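Local coordinates for protein YiiM (Escherichia coli, PDB 1O65) that is of unknown function but carries a MOSC domain, a family generally assigned molybdenum binding and oxidoreductase activity, at residues L78-E83 / P94-N99. Residues are numbered along the deposited sequence; the frame is centred on the assembly and turned at random.
Sequences LYWARE and PAFGEN
W80 of helix 75-83 and F96 of the loop that leads into strand 100-102 meet ring against ring, and no other side chains of the two segments touch. The pyrrole side of the indole does the work: NE1 of W80 lies 3.6 Å from CZ of F96, and CD1 of W80 lies 3.7 Å from CE2 of F96. The two side chains cross at about a right angle, and the ring centres are 5.2 Å apart with planes inclined by 36°, an oblique aromatic pair.

Long aromatic side chains suit both places, since the backbones stay well apart, with 11.2 Å between CA of W80 and CA of A95. Each side chain reaches inward with CG anti to the carbonyl carbon and beside the backbone N (chi1 -61° in W80). Tryptophan also brings a polar N-H into the buried zone, where NE1 of W80 is hydrogen-bonded to OH of Y72. That tyrosine stacks on F96 as well, linking strand 69-73 to both partners. The rings of F91 and F139 meet W80 and F96 respectively, while helix 144-151 adds an apolar surface, I144 and L147 touching W80 and M148 touching F96.

F96 is presented by a type I turn from P94 to G97, closed by the bond from G97 N to P94 O (2.8 Å). At the end of the turn G97 has a positive phi of 85°, where a side chain would crowd the preceding carbonyl oxygen. A second tie comes from R129, whose NH2 hydrogen-bonds to F96 O.

The whole is an aromatic cluster of the MOSC domain, packing a helix and a tight turn against the strand that precedes the helix.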
# COMPACT_ATOMS: atom_id res chain seq x y z
N LEU A 78 -8.56 -10.85 -9.47
CA LEU A 78 -8.90 -12.24 -9.82
C LEU A 78 -9.48 -12.92 -8.57
O LEU A 78 -10.58 -13.49 -8.60
CB LEU A 78 -7.66 -13.01 -10.26
CG LEU A 78 -6.98 -12.50 -11.54
CD1 LEU A 78 -5.64 -13.21 -11.74
CD2 LEU A 78 -7.90 -12.70 -12.74
N TYR A 79 -8.75 -12.86 -7.46
CA TYR A 79 -9.25 -13.45 -6.23
C TYR A 79 -10.61 -12.88 -5.82
O TYR A 79 -11.52 -13.64 -5.46
CB TYR A 79 -8.23 -13.27 -5.09
CG TYR A 79 -8.77 -13.75 -3.75
CD1 TYR A 79 -8.65 -15.06 -3.35
CD2 TYR A 79 -9.40 -12.86 -2.90
CE1 TYR A 79 -9.16 -15.48 -2.14
CE2 TYR A 79 -9.89 -13.27 -1.67
CZ TYR A 79 -9.78 -14.58 -1.30
OH TYR A 79 -10.28 -14.98 -0.08
N TRP A 80 -10.80 -11.57 -5.84
CA TRP A 80 -12.10 -11.03 -5.41
C TRP A 80 -13.22 -11.41 -6.35
O TRP A 80 -14.29 -11.81 -5.87
CB TRP A 80 -12.05 -9.53 -5.17
CG TRP A 80 -11.09 -9.13 -4.08
CD1 TRP A 80 -10.04 -8.29 -4.21
CD2 TRP A 80 -11.09 -9.59 -2.72
NE1 TRP A 80 -9.37 -8.20 -3.01
CE2 TRP A 80 -10.00 -8.98 -2.08
CE3 TRP A 80 -11.90 -10.45 -1.97
CZ2 TRP A 80 -9.70 -9.19 -0.72
CZ3 TRP A 80 -11.62 -10.64 -0.63
CH2 TRP A 80 -10.52 -10.02 -0.01
N ALA A 81 -13.02 -11.34 -7.66
CA ALA A 81 -14.05 -11.73 -8.61
C ALA A 81 -14.46 -13.19 -8.39
O ALA A 81 -15.64 -13.49 -8.48
CB ALA A 81 -13.67 -11.49 -10.05
N ARG A 82 -13.52 -14.06 -8.08
CA ARG A 82 -13.82 -15.47 -7.82
C ARG A 82 -14.47 -15.67 -6.46
O ARG A 82 -15.07 -16.71 -6.18
CB ARG A 82 -12.52 -16.27 -7.92
CG ARG A 82 -12.65 -17.76 -7.67
CD ARG A 82 -11.29 -18.35 -7.30
NE ARG A 82 -10.26 -18.00 -8.26
CZ ARG A 82 -9.03 -17.61 -7.96
NH1 ARG A 82 -8.60 -17.49 -6.70
NH2 ARG A 82 -8.18 -17.31 -8.95
N GLU A 83 -14.31 -14.72 -5.54
CA GLU A 83 -14.95 -14.83 -4.23
C GLU A 83 -16.35 -14.24 -4.26
O GLU A 83 -17.24 -14.59 -3.49
CB GLU A 83 -14.08 -14.15 -3.17
CG GLU A 83 -12.77 -14.92 -2.93
CD GLU A 83 -13.05 -16.25 -2.24
OE1 GLU A 83 -13.83 -16.22 -1.26
OE2 GLU A 83 -12.50 -17.27 -2.69
N PRO A 94 -9.69 1.26 -10.68
CA PRO A 94 -9.07 1.33 -9.36
C PRO A 94 -10.09 1.28 -8.24
O PRO A 94 -10.08 2.11 -7.32
CB PRO A 94 -8.41 2.72 -9.42
CG PRO A 94 -9.46 3.54 -10.13
CD PRO A 94 -10.04 2.63 -11.17
N ALA A 95 -10.89 0.21 -8.21
CA ALA A 95 -11.93 0.07 -7.21
C ALA A 95 -11.43 0.23 -5.78
O ALA A 95 -12.17 0.70 -4.92
CB ALA A 95 -12.65 -1.26 -7.34
N PHE A 96 -10.20 -0.16 -5.49
CA PHE A 96 -9.69 -0.03 -4.12
C PHE A 96 -9.10 1.33 -3.83
O PHE A 96 -8.51 1.48 -2.75
CB PHE A 96 -8.69 -1.17 -3.82
CG PHE A 96 -9.39 -2.46 -3.49
CD1 PHE A 96 -9.82 -2.74 -2.21
CD2 PHE A 96 -9.67 -3.39 -4.49
CE1 PHE A 96 -10.48 -3.92 -1.91
CE2 PHE A 96 -10.33 -4.57 -4.21
CZ PHE A 96 -10.74 -4.84 -2.92
N GLY A 97 -9.23 2.30 -4.71
CA GLY A 97 -8.70 3.64 -4.48
C GLY A 97 -7.23 3.81 -4.87
O GLY A 97 -6.66 4.89 -4.69
N GLU A 98 -6.61 2.84 -5.51
CA GLU A 98 -5.21 2.93 -5.87
C GLU A 98 -4.87 3.99 -6.90
O GLU A 98 -5.61 4.37 -7.80
CB GLU A 98 -4.71 1.57 -6.38
CG GLU A 98 -5.32 1.12 -7.69
CD GLU A 98 -6.52 0.22 -7.46
OE1 GLU A 98 -7.30 0.50 -6.54
OE2 GLU A 98 -6.68 -0.78 -8.19
N ASN A 99 -3.63 4.48 -6.79
CA ASN A 99 -3.09 5.40 -7.79
C ASN A 99 -2.29 4.57 -8.81
O ASN A 99 -2.26 4.91 -9.99
CB ASN A 99 -2.14 6.42 -7.19
CG ASN A 99 -2.78 7.22 -6.07
OD1 ASN A 99 -2.32 7.13 -4.93
ND2 ASN A 99 -3.80 7.99 -6.43